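PDB 6L4U: fucoxanthin chlorophyll a/c-binding protein Lhcq10 from Chaetoceros gracilis, which probably harvests light for photosystem I in a diatom, holding chlorophyll a, chlorophyll c1 and fucoxanthin as a subunit of the PSI-FCPI supercomplex. Local coordinates for residues A75-F79 against H157-G161; F167-S171 against P181-Y185; E223-E227 against V237-E243. All coordinates share one frame. Residue numbers count along the deposited sequence, not the author numbering.

Contact 1: residues A75-F79 against H157-G161; sequences ATIGF and HYMRG. With KC1 (Chlorophyll c1), chain B.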
loop_
_atom_site.group_PDB
_atom_site.type_symbol
_atom_site.label_atom_id
_atom_site.label_comp_id
_atom_site.label_asym_id
_atom_site.label_seq_id
_atom_site.Cartn_x
_atom_site.Cartn_y
_atom_site.Cartn_z
ATOM N N ALA Z 75 20.900 44.585 -81.336
ATOM C CA ALA Z 75 22.166 43.935 -81.028
ATOM C C ALA Z 75 22.279 42.566 -81.675
ATOM O O ALA Z 75 23.381 42.160 -82.062
ATOM C CB ALA Z 75 22.347 43.804 -79.515
ATOM N N THR Z 76 21.165 41.846 -81.799
ATOM C CA THR Z 76 21.184 40.564 -82.483
ATOM C C THR Z 76 21.173 40.729 -83.991
ATOM O O THR Z 76 21.527 39.787 -84.705
ATOM C CB THR Z 76 19.989 39.713 -82.068
ATOM O OG1 THR Z 76 18.796 40.241 -82.658
ATOM C CG2 THR Z 76 19.847 39.761 -80.569
ATOM N N ILE Z 77 20.769 41.899 -84.489
ATOM C CA ILE Z 77 20.864 42.159 -85.918
ATOM C C ILE Z 77 22.323 42.391 -86.315
ATOM O O ILE Z 77 22.662 42.291 -87.499
ATOM C CB ILE Z 77 19.999 43.369 -86.334
ATOM C CG1 ILE Z 77 19.527 43.298 -87.780
ATOM C CG2 ILE Z 77 20.693 44.686 -86.200
ATOM C CD1 ILE Z 77 18.110 43.661 -87.948
ATOM N N GLY Z 78 23.195 42.716 -85.353
ATOM C CA GLY Z 78 24.622 42.698 -85.610
ATOM C C GLY Z 78 25.216 41.321 -85.431
ATOM O O GLY Z 78 26.263 41.017 -86.010
ATOM N N PHE Z 79 24.570 40.478 -84.623
ATOM C CA PHE Z 79 24.948 39.073 -84.554
ATOM C C PHE Z 79 24.636 38.366 -85.864
ATOM O O PHE Z 79 25.438 37.557 -86.346
ATOM C CB PHE Z 79 24.222 38.390 -83.389
ATOM C CG PHE Z 79 24.680 36.981 -83.117
ATOM C CD1 PHE Z 79 25.713 36.739 -82.232
ATOM C CD2 PHE Z 79 24.060 35.897 -83.728
ATOM C CE1 PHE Z 79 26.131 35.452 -81.974
ATOM C CE2 PHE Z 79 24.483 34.610 -83.482
ATOM C CZ PHE Z 79 25.515 34.387 -82.605
ATOM N N HIS Z 157 32.800 45.351 -80.522
ATOM C CA HIS Z 157 32.021 44.153 -80.770
ATOM C C HIS Z 157 30.808 44.459 -81.632
ATOM O O HIS Z 157 30.244 45.553 -81.591
ATOM C CB HIS Z 157 31.571 43.524 -79.456
ATOM C CG HIS Z 157 31.171 42.089 -79.580
ATOM N ND1 HIS Z 157 29.854 41.689 -79.641
ATOM C CD2 HIS Z 157 31.911 40.957 -79.615
ATOM C CE1 HIS Z 157 29.800 40.372 -79.728
ATOM N NE2 HIS Z 157 31.035 39.903 -79.712
ATOM N N TYR Z 158 30.401 43.456 -82.395
ATOM C CA TYR Z 158 29.336 43.592 -83.371
ATOM C C TYR Z 158 27.951 43.633 -82.742
ATOM O O TYR Z 158 27.002 44.059 -83.408
ATOM C CB TYR Z 158 29.423 42.447 -84.375
ATOM C CG TYR Z 158 29.549 41.075 -83.750
ATOM C CD1 TYR Z 158 30.801 40.525 -83.450
ATOM C CD2 TYR Z 158 28.418 40.316 -83.480
ATOM C CE1 TYR Z 158 30.908 39.262 -82.908
ATOM C CE2 TYR Z 158 28.518 39.060 -82.928
ATOM C CZ TYR Z 158 29.761 38.538 -82.647
ATOM O OH TYR Z 158 29.855 37.284 -82.098
ATOM N N MET Z 159 27.807 43.203 -81.483
ATOM C CA MET Z 159 26.548 43.352 -80.761
ATOM C C MET Z 159 26.492 44.623 -79.935
ATOM O O MET Z 159 25.846 44.660 -78.880
ATOM C CB MET Z 159 26.252 42.135 -79.886
ATOM C CG MET Z 159 26.237 40.834 -80.631
ATOM S SD MET Z 159 25.686 39.517 -79.554
ATOM C CE MET Z 159 23.925 39.856 -79.555
ATOM N N ARG Z 160 27.141 45.673 -80.418
ATOM C CA ARG Z 160 27.301 46.970 -79.781
ATOM C C ARG Z 160 27.303 47.962 -80.932
ATOM O O ARG Z 160 26.639 47.710 -81.945
ATOM C CB ARG Z 160 28.591 47.059 -78.961
ATOM C CG ARG Z 160 28.668 46.146 -77.739
ATOM C CD ARG Z 160 27.703 46.577 -76.648
ATOM N NE ARG Z 160 27.485 45.515 -75.670
ATOM C CZ ARG Z 160 26.407 44.739 -75.637
ATOM N NH1 ARG Z 160 26.293 43.797 -74.712
ATOM N NH2 ARG Z 160 25.440 44.910 -76.525
ATOM N N GLY Z 161 27.924 49.127 -80.743
ATOM C CA GLY Z 161 28.435 49.883 -81.875
ATOM C C GLY Z 161 29.207 48.941 -82.776
ATOM O O GLY Z 161 30.166 48.308 -82.339
HETATM N NB KC1 B . 29.171 35.926 -77.755
HETATM N ND KC1 B . 32.781 36.827 -76.164
HETATM C C1A KC1 B . 30.837 39.353 -75.939
HETATM C C1B KC1 B . 28.043 36.623 -77.681
HETATM C C1C KC1 B . 31.135 33.574 -77.760
HETATM C C1D KC1 B . 34.040 36.172 -75.960
HETATM C C2A KC1 B . 29.948 40.572 -75.720
HETATM C C2B KC1 B . 26.804 35.860 -77.986
HETATM C C2C KC1 B . 31.798 32.259 -77.557
HETATM C C2D KC1 B . 35.099 36.993 -75.341
HETATM C C3A KC1 B . 28.626 40.122 -76.323
HETATM C C3B KC1 B . 27.350 34.529 -78.304
HETATM C C3C KC1 B . 33.099 32.627 -76.979
HETATM C C3D KC1 B . 34.358 38.260 -75.153
HETATM C C4A KC1 B . 29.001 38.727 -76.702
HETATM C C4B KC1 B . 28.818 34.696 -78.138
HETATM C C4C KC1 B . 33.024 34.105 -76.932
HETATM C C4D KC1 B . 33.076 38.080 -75.650
HETATM C CAA KC1 B . 30.335 41.934 -76.290
HETATM C CAB KC1 B . 26.588 33.325 -78.709
HETATM C CAC KC1 B . 34.236 31.733 -76.552
HETATM C CAD KC1 B . 34.469 39.646 -74.656
HETATM C CBA KC1 B . 29.790 43.041 -75.396
HETATM C CBB KC1 B . 26.795 32.727 -79.859
HETATM C CBC KC1 B . 33.968 31.364 -75.109
HETATM C CBD KC1 B . 33.176 40.317 -74.856
HETATM C CED KC1 B . 32.565 42.647 -71.870
HETATM C CGA KC1 B . 30.920 43.894 -74.874
HETATM C CGD KC1 B . 32.681 40.788 -73.528
HETATM C CHA KC1 B . 32.275 39.305 -75.485
HETATM C CHB KC1 B . 28.013 38.023 -77.252
HETATM C CHC KC1 B . 29.780 33.607 -78.339
HETATM C CHD KC1 B . 34.210 34.788 -76.383
HETATM C CMA KC1 B . 27.527 40.073 -75.266
HETATM C CMB KC1 B . 25.362 36.284 -77.989
HETATM C CMC KC1 B . 31.293 30.871 -77.839
HETATM C CMD KC1 B . 36.525 36.796 -74.932
HETATM N NA KC1 B . 30.250 38.321 -76.444
HETATM N NC KC1 B . 31.860 34.644 -77.376
HETATM O O1A KC1 B . 30.708 44.742 -74.022
HETATM O O1D KC1 B . 31.811 40.177 -72.939
HETATM O O2A KC1 B . 32.272 43.716 -75.377
HETATM O O2D KC1 B . 33.231 42.003 -72.952
HETATM O OBD KC1 B . 35.513 40.172 -74.130
HETATM MG MG KC1 B . 31.023 36.519 -77.141
#
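In this light-harvesting antenna fold, a type I beta turn from His157 to Arg160 docks against the first two turns of helix 73-102, and chlorophyll c1 lies beside the join. Backbone packing comes first. The CA atoms of Ala75 and Met159 are 4.4 Å apart, an approach that the small side chain of Ala75 allows. Gly78 gives its CA to a CH...O contact with Tyr158 O, 3.5 Å away; a CB at position 78 would clash with that same oxygen, so glycine suits the place.

Apolar contacts extend the interface. Phe79 CD1 meets Tyr158 CE2 at 3.7 Å, at the edge of the tyrosine ring, and Met159 SD at 3.9 Å, a Met-aromatic contact. The flexible methionine also reaches back to the helix, where its CE lies 3.4 Å from Ala75 O.

Several polar groups find partners in the turn or beyond it. Met159 N donates to His157 ND1 at 3.1 Å, a bond that probably helps to hold the turn, while His157 NE2 bonds to Glu152 and Thr76 OG1 to Thr66 O.

The pigment touches both segments and is also hydrogen-bonded to Arg76 of the neighbouring Lhcq11 subunit, so it links the two subunits. Phe79 CZ is 3.5 Å from CBB of the chlorophyll, His157 ND1 lies 3.4 Å from CAA, and Met159 SD is 3.6 Å from the methine carbon CHB.

Contact 2: residues F167-S171 against P181-Y185; sequences FPNFS and PLNLY. With KC1 (Chlorophyll c1), chain C.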
loop_
_atom_site.group_PDB
_atom_site.type_symbol
_atom_site.label_atom_id
_atom_site.label_comp_id
_atom_site.label_asym_id
_atom_site.label_seq_id
_atom_site.Cartn_x
_atom_site.Cartn_y
_atom_site.Cartn_z
ATOM N N PHE Z 167 37.741 42.667 -88.464
ATOM C CA PHE Z 167 38.663 42.007 -87.558
ATOM C C PHE Z 167 39.549 43.050 -86.892
ATOM O O PHE Z 167 40.154 43.877 -87.587
ATOM C CB PHE Z 167 39.522 40.986 -88.287
ATOM C CG PHE Z 167 39.981 39.858 -87.420
ATOM C CD1 PHE Z 167 41.183 39.936 -86.738
ATOM C CD2 PHE Z 167 39.209 38.719 -87.282
ATOM C CE1 PHE Z 167 41.608 38.896 -85.934
ATOM C CE2 PHE Z 167 39.627 37.677 -86.482
ATOM C CZ PHE Z 167 40.828 37.766 -85.808
ATOM N N PRO Z 168 39.625 43.066 -85.565
ATOM C CA PRO Z 168 40.514 44.013 -84.886
ATOM C C PRO Z 168 41.969 43.670 -85.148
ATOM O O PRO Z 168 42.350 42.497 -85.192
ATOM C CB PRO Z 168 40.155 43.834 -83.408
ATOM C CG PRO Z 168 39.531 42.471 -83.339
ATOM C CD PRO Z 168 38.817 42.278 -84.622
ATOM N N ASN Z 169 42.779 44.702 -85.366
ATOM C CA ASN Z 169 44.195 44.444 -85.557
ATOM C C ASN Z 169 44.960 44.034 -84.313
ATOM O O ASN Z 169 44.651 44.428 -83.188
ATOM C CB ASN Z 169 44.952 45.549 -86.304
ATOM C CG ASN Z 169 44.163 46.244 -87.387
ATOM O OD1 ASN Z 169 43.264 47.052 -87.216
ATOM N ND2 ASN Z 169 44.413 45.711 -88.580
ATOM N N PHE Z 170 45.961 43.180 -84.554
ATOM C CA PHE Z 170 46.791 42.615 -83.500
ATOM C C PHE Z 170 47.725 43.641 -82.879
ATOM O O PHE Z 170 48.173 43.435 -81.748
ATOM C CB PHE Z 170 47.621 41.454 -84.050
ATOM C CG PHE Z 170 46.835 40.205 -84.313
ATOM C CD1 PHE Z 170 45.772 39.852 -83.499
ATOM C CD2 PHE Z 170 47.171 39.374 -85.370
ATOM C CE1 PHE Z 170 45.050 38.696 -83.743
ATOM C CE2 PHE Z 170 46.455 38.218 -85.620
ATOM C CZ PHE Z 170 45.394 37.879 -84.805
ATOM N N SER Z 171 48.071 44.710 -83.613
ATOM C CA SER Z 171 48.853 45.816 -83.058
ATOM C C SER Z 171 48.228 46.489 -81.859
ATOM O O SER Z 171 48.961 46.966 -80.984
ATOM C CB SER Z 171 49.105 46.902 -84.094
ATOM O OG SER Z 171 50.328 47.557 -83.857
ATOM N N PRO Z 181 54.258 40.672 -85.890
ATOM C CA PRO Z 181 54.537 41.704 -86.903
ATOM C C PRO Z 181 53.333 42.158 -87.715
ATOM O O PRO Z 181 53.086 43.363 -87.834
ATOM C CB PRO Z 181 55.580 41.031 -87.807
ATOM C CG PRO Z 181 55.436 39.571 -87.556
ATOM C CD PRO Z 181 55.068 39.462 -86.116
ATOM N N LEU Z 182 52.583 41.220 -88.281
ATOM C CA LEU Z 182 51.541 41.548 -89.242
ATOM C C LEU Z 182 50.155 41.485 -88.614
ATOM O O LEU Z 182 49.955 40.961 -87.516
ATOM C CB LEU Z 182 51.604 40.615 -90.453
ATOM C CG LEU Z 182 52.939 40.477 -91.174
ATOM C CD1 LEU Z 182 52.854 39.410 -92.252
ATOM C CD2 LEU Z 182 53.349 41.816 -91.756
ATOM N N ASN Z 183 49.189 42.036 -89.342
ATOM C CA ASN Z 183 47.782 41.968 -88.990
ATOM C C ASN Z 183 47.070 40.990 -89.911
ATOM O O ASN Z 183 47.607 40.555 -90.932
ATOM C CB ASN Z 183 47.136 43.352 -89.073
ATOM C CG ASN Z 183 47.604 44.268 -87.976
ATOM O OD1 ASN Z 183 47.578 45.490 -88.117
ATOM N ND2 ASN Z 183 48.014 43.684 -86.856
ATOM N N LEU Z 184 45.840 40.641 -89.536
ATOM C CA LEU Z 184 45.107 39.641 -90.303
ATOM C C LEU Z 184 44.513 40.237 -91.575
ATOM O O LEU Z 184 44.503 39.582 -92.623
ATOM C CB LEU Z 184 44.009 39.021 -89.440
ATOM C CG LEU Z 184 43.306 37.810 -90.051
ATOM C CD1 LEU Z 184 44.279 36.649 -90.176
ATOM C CD2 LEU Z 184 42.085 37.410 -89.243
ATOM N N TYR Z 185 44.034 41.478 -91.510
ATOM C CA TYR Z 185 43.372 42.108 -92.648
ATOM C C TYR Z 185 44.375 42.771 -93.592
ATOM O O TYR Z 185 44.379 42.493 -94.793
ATOM C CB TYR Z 185 42.329 43.113 -92.141
ATOM C CG TYR Z 185 41.630 43.949 -93.201
ATOM C CD1 TYR Z 185 41.256 43.411 -94.433
ATOM C CD2 TYR Z 185 41.320 45.278 -92.950
ATOM C CE1 TYR Z 185 40.637 44.184 -95.389
ATOM C CE2 TYR Z 185 40.683 46.052 -93.892
ATOM C CZ TYR Z 185 40.336 45.500 -95.107
ATOM O OH TYR Z 185 39.697 46.268 -96.053
HETATM N NB KC1 C . 36.429 40.934 -98.761
HETATM N ND KC1 C . 37.845 40.589 -94.976
HETATM C C1A KC1 C . 37.245 43.647 -95.658
HETATM C C1B KC1 C . 36.149 42.043 -99.432
HETATM C C1C KC1 C . 37.053 38.058 -97.950
HETATM C C1D KC1 C . 38.221 39.535 -94.084
HETATM C C2A KC1 C . 37.068 45.133 -95.891
HETATM C C2B KC1 C . 35.707 41.849 -100.824
HETATM C C2C KC1 C . 37.543 36.661 -97.882
HETATM C C2D KC1 C . 38.524 39.946 -92.696
HETATM C C3A KC1 C . 36.605 45.168 -97.334
HETATM C C3B KC1 C . 35.749 40.382 -100.967
HETATM C C3C KC1 C . 38.078 36.527 -96.522
HETATM C C3D KC1 C . 38.286 41.413 -92.807
HETATM C C4A KC1 C . 36.610 43.704 -97.625
HETATM C C4B KC1 C . 36.213 39.919 -99.612
HETATM C C4C KC1 C . 37.855 37.899 -95.974
HETATM C C4D KC1 C . 37.893 41.671 -94.112
HETATM C CAA KC1 C . 38.381 45.917 -95.859
HETATM C CAB KC1 C . 35.387 39.676 -102.227
HETATM C CAC KC1 C . 38.738 35.280 -95.954
HETATM C CAD KC1 C . 38.296 42.704 -92.075
HETATM C CBA KC1 C . 38.123 47.414 -95.965
HETATM C CBB KC1 C . 35.485 38.392 -102.475
HETATM C CBC KC1 C . 38.032 34.640 -94.784
HETATM C CBD KC1 C . 37.914 43.776 -93.008
HETATM C CED KC1 C . 34.423 45.182 -92.272
HETATM C CGA KC1 C . 37.129 47.886 -94.927
HETATM C CGD KC1 C . 36.790 44.596 -92.461
HETATM C CHA KC1 C . 37.671 43.110 -94.321
HETATM C CHB KC1 C . 36.241 43.382 -98.854
HETATM C CHC KC1 C . 36.431 38.519 -99.209
HETATM C CHD KC1 C . 38.290 38.164 -94.585
HETATM C CMA KC1 C . 35.203 45.733 -97.467
HETATM C CMB KC1 C . 35.321 42.885 -101.834
HETATM C CMC KC1 C . 37.510 35.589 -98.927
HETATM C CMD KC1 C . 38.944 39.231 -91.444
HETATM N NA KC1 C . 36.977 42.874 -96.647
HETATM N NC KC1 C . 37.251 38.777 -96.829
HETATM O O1A KC1 C . 35.994 48.207 -95.242
HETATM O O1D KC1 C . 37.038 45.564 -91.763
HETATM O O2A KC1 C . 37.524 47.982 -93.532
HETATM O O2D KC1 C . 35.408 44.284 -92.756
HETATM O OBD KC1 C . 38.591 42.876 -90.839
HETATM MG MG KC1 C . 37.297 40.839 -96.916
#
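Asn183, Leu184 and Phe167 carry most of this contact, which folds the long loop between helices 137-153 and 196-223 back on itself, without regular strand structure, next to a chlorophyll c1 pocket of the antenna protein. The two segments run in opposite directions: Phe167 faces Tyr185, and Asn169 faces Asn183 with CA atoms 5.5 Å apart.

Asn183 loses the most surface. An amide can pair with its like, and Asn169 ND2 gives a weak hydrogen bond of 3.2 Å to Asn183 OD1. Asn183 ND2 sits 3.1 Å from Phe170 N; as modelled both are donors, so no hydrogen bond can be counted there. Leu182 and Asn183 also touch a fucoxanthin.

Leu184, pointing at the opposite segment, supplies the apolar half. Its CD2 methyl lies almost exactly on the normal of the Phe167 ring, 3.4 Å from the centroid, a CH-pi contact that joins a branched aliphatic chain to a flat partner. Phe167 rests against Leu147 and Ser151 of helix 137-153, while Phe170 packs edge-to-face on Phe150, so the loop is laid along that helix.

At the open end of the fold-back Phe167 and Tyr185 both meet the pigment. Tyr185 OH is modelled 1.4 Å from CAA and 1.9 Å from CBA of the chlorophyll, probably a limit of the model rather than a true bond, and Phe167 N donates a hydrogen bond of 2.5 Å to the pigment's OBD.

Contact 3: residues E223-E227 against V237-E243; sequences EQKVE and VPHYDGE. With A86 ((3S,3'S,5R,5'R,6S,6'R,8'R)-3,5'-dihydroxy-8-oxo-6',7'-didehydro-5,5',6,6',7,8-hexahydro-5,6-epoxy-beta,beta-caroten-3'- yl acetate), chain D.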
loop_
_atom_site.group_PDB
_atom_site.type_symbol
_atom_site.label_atom_id
_atom_site.label_comp_id
_atom_site.label_asym_id
_atom_site.label_seq_id
_atom_site.Cartn_x
_atom_site.Cartn_y
_atom_site.Cartn_z
ATOM N N GLU Z 223 27.122 16.543 -103.242
ATOM C CA GLU Z 223 27.524 15.440 -104.110
ATOM C C GLU Z 223 28.576 14.531 -103.504
ATOM O O GLU Z 223 28.816 13.440 -104.043
ATOM C CB GLU Z 223 27.937 15.942 -105.512
ATOM C CG GLU Z 223 27.323 14.909 -106.390
ATOM C CD GLU Z 223 26.372 15.356 -107.379
ATOM O OE1 GLU Z 223 25.370 15.901 -106.905
ATOM O OE2 GLU Z 223 26.338 14.765 -108.472
ATOM N N GLN Z 224 29.139 14.890 -102.357
ATOM C CA GLN Z 224 30.050 13.947 -101.755
ATOM C C GLN Z 224 29.276 12.920 -100.931
ATOM O O GLN Z 224 29.864 11.940 -100.463
ATOM C CB GLN Z 224 31.052 14.641 -100.832
ATOM C CG GLN Z 224 32.030 15.463 -101.641
ATOM C CD GLN Z 224 33.269 14.766 -102.108
ATOM O OE1 GLN Z 224 33.331 13.546 -102.140
ATOM N NE2 GLN Z 224 34.229 15.542 -102.592
ATOM N N LYS Z 225 27.974 13.143 -100.719
ATOM C CA LYS Z 225 27.146 12.242 -99.927
ATOM C C LYS Z 225 25.853 11.821 -100.633
ATOM O O LYS Z 225 25.257 10.814 -100.233
ATOM C CB LYS Z 225 26.733 12.897 -98.601
ATOM C CG LYS Z 225 26.443 11.940 -97.448
ATOM C CD LYS Z 225 26.863 12.462 -96.103
ATOM C CE LYS Z 225 26.376 11.533 -94.999
ATOM N NZ LYS Z 225 26.551 12.122 -93.644
ATOM N N VAL Z 226 25.367 12.574 -101.622
ATOM C CA VAL Z 226 24.224 12.144 -102.426
ATOM C C VAL Z 226 24.383 12.645 -103.855
ATOM O O VAL Z 226 24.594 13.839 -104.101
ATOM C CB VAL Z 226 22.876 12.575 -101.805
ATOM C CG1 VAL Z 226 22.841 14.053 -101.441
ATOM C CG2 VAL Z 226 21.721 12.243 -102.749
ATOM N N GLU Z 227 24.324 11.735 -104.812
ATOM C CA GLU Z 227 24.554 12.208 -106.155
ATOM C C GLU Z 227 23.238 12.422 -106.889
ATOM O O GLU Z 227 22.182 11.923 -106.488
ATOM C CB GLU Z 227 25.686 11.364 -106.751
ATOM C CG GLU Z 227 25.878 9.977 -106.898
ATOM C CD GLU Z 227 26.439 9.268 -105.665
ATOM O OE1 GLU Z 227 25.759 9.426 -104.636
ATOM O OE2 GLU Z 227 27.494 8.596 -105.687
ATOM N N VAL Z 237 32.249 14.908 -108.769
ATOM C CA VAL Z 237 32.471 14.863 -107.328
ATOM C C VAL Z 237 32.516 13.406 -106.872
ATOM O O VAL Z 237 31.578 12.650 -107.161
ATOM C CB VAL Z 237 31.378 15.649 -106.592
ATOM C CG1 VAL Z 237 31.562 15.542 -105.145
ATOM C CG2 VAL Z 237 31.403 17.113 -107.016
ATOM N N PRO Z 238 33.566 12.981 -106.155
ATOM C CA PRO Z 238 33.840 11.544 -105.979
ATOM C C PRO Z 238 33.198 10.821 -104.796
ATOM O O PRO Z 238 33.716 9.763 -104.420
ATOM C CB PRO Z 238 35.365 11.516 -105.847
ATOM C CG PRO Z 238 35.676 12.829 -105.250
ATOM C CD PRO Z 238 34.733 13.808 -105.803
ATOM N N HIS Z 239 32.131 11.364 -104.193
ATOM C CA HIS Z 239 31.258 10.653 -103.239
ATOM C C HIS Z 239 32.011 10.192 -101.982
ATOM O O HIS Z 239 32.318 9.010 -101.801
ATOM C CB HIS Z 239 30.546 9.471 -103.912
ATOM C CG HIS Z 239 29.415 8.914 -103.106
ATOM N ND1 HIS Z 239 28.895 7.656 -103.320
ATOM C CD2 HIS Z 239 28.699 9.450 -102.089
ATOM C CE1 HIS Z 239 27.913 7.438 -102.464
ATOM N NE2 HIS Z 239 27.776 8.508 -101.703
ATOM N N TYR Z 240 32.346 11.186 -101.144
ATOM C CA TYR Z 240 33.083 10.943 -99.902
ATOM C C TYR Z 240 32.346 10.013 -98.944
ATOM O O TYR Z 240 33.007 9.229 -98.249
ATOM C CB TYR Z 240 33.395 12.273 -99.214
ATOM C CG TYR Z 240 33.564 12.237 -97.714
ATOM C CD1 TYR Z 240 34.728 11.745 -97.134
ATOM C CD2 TYR Z 240 32.572 12.736 -96.878
ATOM C CE1 TYR Z 240 34.889 11.730 -95.760
ATOM C CE2 TYR Z 240 32.722 12.726 -95.511
ATOM C CZ TYR Z 240 33.881 12.222 -94.954
ATOM O OH TYR Z 240 34.030 12.213 -93.586
ATOM N N ASP Z 241 31.003 10.127 -98.843
ATOM C CA ASP Z 241 30.153 9.047 -98.306
ATOM C C ASP Z 241 30.447 8.680 -96.841
ATOM O O ASP Z 241 30.105 7.599 -96.359
ATOM C CB ASP Z 241 30.210 7.958 -99.400
ATOM C CG ASP Z 241 31.120 6.774 -99.166
ATOM O OD1 ASP Z 241 31.992 6.637 -98.296
ATOM O OD2 ASP Z 241 31.284 6.158 -100.240
ATOM N N GLY Z 242 31.018 9.635 -96.101
ATOM C CA GLY Z 242 31.279 9.460 -94.686
ATOM C C GLY Z 242 30.418 10.362 -93.828
ATOM O O GLY Z 242 29.194 10.212 -93.794
ATOM N N GLU Z 243 31.046 11.294 -93.116
ATOM C CA GLU Z 243 30.328 12.359 -92.421
ATOM C C GLU Z 243 31.158 13.628 -92.529
ATOM O O GLU Z 243 32.196 13.752 -91.871
ATOM C CB GLU Z 243 30.050 12.006 -90.960
ATOM C CG GLU Z 243 29.319 13.125 -90.254
ATOM C CD GLU Z 243 27.963 13.409 -90.874
ATOM O OE1 GLU Z 243 27.223 12.461 -91.198
ATOM O OE2 GLU Z 243 27.669 14.589 -91.114
HETATM C C A86 D . 22.444 24.785 -89.411
HETATM O O A86 D . 23.363 28.208 -77.707
HETATM C C1 A86 D . 23.914 24.277 -89.383
HETATM C C10 A86 D . 24.376 28.201 -80.429
HETATM C C11 A86 D . 23.024 28.405 -79.964
HETATM C C12 A86 D . 21.891 28.167 -80.920
HETATM C C13 A86 D . 22.820 28.821 -78.549
HETATM C C14 A86 D . 21.874 30.126 -78.097
HETATM C C15 A86 D . 20.336 29.832 -78.179
HETATM C C16 A86 D . 19.508 30.819 -78.983
HETATM C C17 A86 D . 18.925 31.956 -78.156
HETATM C C18 A86 D . 18.121 31.455 -77.049
HETATM C C19 A86 D . 18.993 30.586 -76.083
HETATM C C2 A86 D . 24.721 24.462 -88.244
HETATM C C20 A86 D . 19.700 29.386 -76.901
HETATM C C21 A86 D . 20.667 28.798 -75.809
HETATM C C22 A86 D . 20.360 31.477 -80.110
HETATM C C23 A86 D . 18.385 30.079 -79.682
HETATM C C24 A86 D . 24.524 23.593 -90.584
HETATM C C25 A86 D . 24.765 22.198 -90.594
HETATM C C26 A86 D . 25.448 21.506 -91.915
HETATM C C27 A86 D . 24.810 21.174 -93.121
HETATM C C28 A86 D . 23.368 21.440 -93.312
HETATM C C29 A86 D . 25.702 20.505 -94.283
HETATM C C3 A86 D . 24.216 25.123 -87.035
HETATM C C30 A86 D . 25.431 19.141 -94.748
HETATM C C31 A86 D . 25.179 17.812 -95.226
HETATM C C32 A86 D . 24.894 17.561 -96.728
HETATM C C33 A86 D . 24.529 16.127 -97.174
HETATM C C34 A86 D . 23.964 15.153 -96.117
HETATM C C35 A86 D . 23.720 15.786 -94.727
HETATM C C36 A86 D . 24.940 16.611 -94.294
HETATM C C37 A86 D . 24.706 17.140 -92.865
HETATM C C38 A86 D . 22.812 13.172 -96.766
HETATM C C39 A86 D . 22.254 12.510 -98.059
HETATM C C4 A86 D . 25.177 25.531 -86.100
HETATM C C40 A86 D . 23.780 18.538 -97.199
HETATM C C41 A86 D . 26.204 17.945 -97.464
HETATM C C5 A86 D . 24.794 26.288 -84.671
HETATM C C6 A86 D . 25.351 25.726 -83.514
HETATM C C7 A86 D . 26.277 24.437 -83.628
HETATM C C8 A86 D . 25.062 26.361 -82.064
HETATM C C9 A86 D . 24.609 27.740 -81.884
HETATM O O1 A86 D . 19.891 28.433 -78.022
HETATM O O2 A86 D . 17.601 32.548 -76.331
HETATM O O3 A86 D . 26.083 15.790 -94.284
HETATM O O4 A86 D . 22.758 14.605 -96.601
HETATM O O5 A86 D . 23.279 12.502 -95.921
#
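Two irregular segments, 223-227 at the end of helix 196-223 and, in the C-terminal tail, 237-243, close a loop at one end of the antenna fold. Glu223 to Lys225 run alongside Val237 to Asp241 in the same direction, before Val226 and Glu227 turn away. They advance unevenly: Glu223, Gln224 and Lys225 face Val237, His239 and Asp241, so the tail spends two residues for each one opposite, and the CA atoms of Gln224 and His239 come within 3.8 Å. His239 and Asp241 have positive phi angles, and Gly242 stands where a CB would collide with the Tyr240 ring. These kinks bring Asp241 N to Gln224 O, in a hydrogen bond of 2.7 Å that ties the tail to a carbonyl at the helix end.

Among the side chains, Gln224 is the most heavily buried. Its OE1 accepts a weak hydrogen bond of 2.7 Å from Tyr240 N, its NE2 bonds to Tyr98 OH, and its aliphatic CG packs 3.5 Å from Val237 CG1, so a long amide can serve polar and apolar neighbours together. Glu223 directs its carboxylate to Ser229 N, and Tyr240 OH reaches Asp130.

Lys225 stretches along the tail toward a fucoxanthin that is also hydrogen-bonded to a neighbouring Lhcq3 subunit. Its CE approaches the acetate oxygen O5 of this carotenoid at 3.4 Å, and Val226 CG1 lies 3.8 Å from C39. Lys225 NZ makes a weak hydrogen bond of 3.3 Å to Gly242 O and a salt bridge of 2.6 Å to Glu243 OE1.

In the fold
The three contacts close one after another along the chain. Contact 1 joins the start of helix 73-102 to the loop after helix 137-153; contact 2 folds that same loop on itself before helix 196-223; contact 3 follows that last helix. The centres of contacts 1 and 2 are about 21 Å apart, their nearest atoms about 8 Å, and each borders its own chlorophyll c1. Contact 3, its centre about 37 Å from the centres of both, lies on the opposite side of the chain's centre, beside a fucoxanthin, as contact 2 also is. The contacts thus lie near helix ends and in connecting loops, where they line pigment pockets, an organisation consistent with dense pigment packing in a light-harvesting protein.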